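Local structure of transcriptional regulator, TetR family (Legionella pneumophila subsp. pneumophila str. Philadelphia 1, 3ON4) at residues I123-Q126 against A127-F130. The protein probably binds DNA through an N-terminal helix-turn-helix and regulates transcription, as TetR-family proteins do. Residues are numbered along the deposited sequence; the frame is centred on the assembly and turned at random.
Sequences IQNQ and AKKF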
ATOM      1  N   ILE A 123      -9.484  14.273  -5.463  1.00 18.47           N
ATOM      2  CA  ILE A 123      -9.392  13.126  -4.569  1.00 17.74           C
ATOM      3  C   ILE A 123      -7.966  12.993  -4.037  1.00 17.04           C
ATOM      4  O   ILE A 123      -7.751  12.692  -2.850  1.00 16.38           O
ATOM      5  CB  ILE A 123      -9.870  11.840  -5.268  1.00 17.22           C
ATOM      6  CG1 ILE A 123     -11.360  11.992  -5.668  1.00 19.03           C
ATOM      7  CG2 ILE A 123      -9.702  10.640  -4.384  1.00 17.62           C
ATOM      8  CD1 ILE A 123     -11.910  10.765  -6.420  1.00 20.79           C
ATOM      9  N   GLN A 124      -6.995  13.174  -4.922  1.00 17.04           N
ATOM     10  CA  GLN A 124      -5.585  13.214  -4.525  1.00 17.21           C
ATOM     11  C   GLN A 124      -5.368  14.150  -3.337  1.00 17.57           C
ATOM     12  O   GLN A 124      -4.740  13.776  -2.346  1.00 17.30           O
ATOM     13  CB  GLN A 124      -4.707  13.684  -5.693  1.00 17.59           C
ATOM     14  CG  GLN A 124      -4.561  12.680  -6.816  1.00 17.87           C
ATOM     15  CD  GLN A 124      -3.621  13.166  -7.897  1.00 18.97           C
ATOM     16  OE1 GLN A 124      -3.373  14.364  -8.022  1.00 20.85           O
ATOM     17  NE2 GLN A 124      -3.124  12.254  -8.696  1.00 19.46           N
ATOM     18  N   ASN A 125      -5.885  15.370  -3.450  1.00 19.93           N
ATOM     19  CA  ASN A 125      -5.735  16.378  -2.400  1.00 20.71           C
ATOM     20  C   ASN A 125      -6.420  15.963  -1.072  1.00 21.21           C
ATOM     21  O   ASN A 125      -5.875  16.176   0.017  1.00 20.12           O
ATOM     22  CB  ASN A 125      -6.176  17.771  -2.906  1.00 22.91           C
ATOM     23  CG  ASN A 125      -5.199  18.350  -3.937  1.00 25.40           C
ATOM     24  OD1 ASN A 125      -4.182  17.731  -4.265  1.00 25.95           O
ATOM     25  ND2 ASN A 125      -5.511  19.523  -4.460  1.00 27.38           N
ATOM     26  N   GLN A 126      -7.565  15.294  -1.149  1.00 21.58           N
ATOM     27  CA  GLN A 126      -8.208  14.804   0.083  1.00 22.07           C
ATOM     28  C   GLN A 126      -7.404  13.673   0.710  1.00 20.55           C
ATOM     29  O   GLN A 126      -7.268  13.590   1.941  1.00 20.77           O
ATOM     30  CB  GLN A 126      -9.635  14.327  -0.176  1.00 22.38           C
ATOM     31  CG  GLN A 126     -10.570  15.393  -0.610  1.00 26.32           C
ATOM     32  CD  GLN A 126     -10.910  16.399   0.479  1.00 31.21           C
ATOM     33  OE1 GLN A 126     -10.862  16.099   1.683  1.00 32.87           O
ATOM     34  NE2 GLN A 126     -11.242  17.608   0.056  1.00 33.78           N
ATOM     35  N   ALA A 127      -6.877  12.782  -0.123  1.00 18.92           N
ATOM     36  CA  ALA A 127      -6.009  11.708   0.377  1.00 17.46           C
ATOM     37  C   ALA A 127      -4.765  12.247   1.080  1.00 18.02           C
ATOM     38  O   ALA A 127      -4.383  11.752   2.156  1.00 18.63           O
ATOM     39  CB  ALA A 127      -5.610  10.742  -0.778  1.00 15.40           C
ATOM     40  N   LYS A 128      -4.135  13.274   0.509  1.00 18.75           N
ATOM     41  CA  LYS A 128      -2.972  13.892   1.157  1.00 20.82           C
ATOM     42  C   LYS A 128      -3.348  14.501   2.512  1.00 22.34           C
ATOM     43  O   LYS A 128      -2.575  14.413   3.477  1.00 23.38           O
ATOM     44  CB  LYS A 128      -2.310  14.932   0.239  1.00 21.37           C
ATOM     45  CG  LYS A 128      -1.565  14.277  -0.899  1.00 22.07           C
ATOM     46  CD  LYS A 128      -0.682  15.234  -1.685  1.00 23.74           C
ATOM     47  CE  LYS A 128      -1.460  16.017  -2.710  1.00 26.63           C
ATOM     48  NZ  LYS A 128      -0.637  17.121  -3.311  1.00 29.08           N
ATOM     49  N   LYS A 129      -4.535  15.101   2.574  1.00 22.83           N
ATOM     50  CA  LYS A 129      -5.047  15.688   3.807  1.00 24.03           C
ATOM     51  C   LYS A 129      -5.197  14.657   4.914  1.00 21.89           C
ATOM     52  O   LYS A 129      -4.876  14.936   6.068  1.00 22.24           O
ATOM     53  CB  LYS A 129      -6.393  16.370   3.576  1.00 24.95           C
ATOM     54  CG  LYS A 129      -6.320  17.741   2.999  1.00 30.74           C
ATOM     55  CD  LYS A 129      -7.684  18.421   3.102  1.00 35.99           C
ATOM     56  CE  LYS A 129      -7.966  18.924   4.524  1.00 39.91           C
ATOM     57  NZ  LYS A 129      -9.285  19.630   4.656  1.00 44.46           N
ATOM     58  N   PHE A 130      -5.651  13.460   4.553  1.00 20.86           N
ATOM     59  CA  PHE A 130      -5.781  12.322   5.485  1.00 20.25           C
ATOM     60  C   PHE A 130      -4.440  11.963   6.124  1.00 19.76           C
ATOM     61  O   PHE A 130      -4.323  11.891   7.358  1.00 19.87           O
ATOM     62  CB  PHE A 130      -6.377  11.112   4.759  1.00 18.88           C
ATOM     63  CG  PHE A 130      -6.430   9.831   5.573  1.00 18.89           C
ATOM     64  CD1 PHE A 130      -7.474   9.585   6.441  1.00 21.80           C
ATOM     65  CD2 PHE A 130      -5.426   8.875   5.467  1.00 19.33           C
ATOM     66  CE1 PHE A 130      -7.541   8.410   7.175  1.00 22.60           C
ATOM     67  CE2 PHE A 130      -5.474   7.693   6.219  1.00 20.89           C
ATOM     68  CZ  PHE A 130      -6.545   7.455   7.060  1.00 21.50           C
TER
HETATM   69  O   HOH W   1      -1.537  19.875  -3.760  1.00 41.23           O
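A127 N donates to I123 O at 2.9 Å, with an N-H...O angle of 167°, the first of four i+4 to i N-H...O=C bonds of an alpha-helix that wind 123-126 into 127-130. The last, F130 N to Q126 O, is 3.1 Å long and more bent. On the inward face the buried methyl CB of A127 lies 3.5 Å from Q124 O, and its small size suits a turn that packs on F112. I123 and F130, one branched and one aromatic, turn their nonpolar bulk into the protein, I123 against V59, I62 and F112, F130 against T66 and C107. F130 gets there because its CG stands anti to the backbone N (chi1 174°). These eight residues belong to helix 121-144 of the all-helical C-terminal domain of a TetR-type regulator, in which this helix lies against helices 54-77 and 108-115. Q124, near the helix start, has an amide long enough to reach back and hydrogen-bond F116 O through NE2. The outer face is looser and polar. The side chains of N125 and K128 extend alongside each other, and N125 OD1 comes 3.6 Å from K128 CE. A water accepts from K128 NZ at 2.9 Å and donates weakly to N125 OD1, a bridge suited to a short amide beside a long chain ending in an ammonium group. K128 is not wholly open, since it also packs on Y173 of the second subunit. Q126, at the border, touches S63 of helix 54-77, and its OE1 approaches K129 CD no nearer than 4.2 Å; a bend at chi3 (77°) carries the exposed lysine's end away from the 123-126 turn.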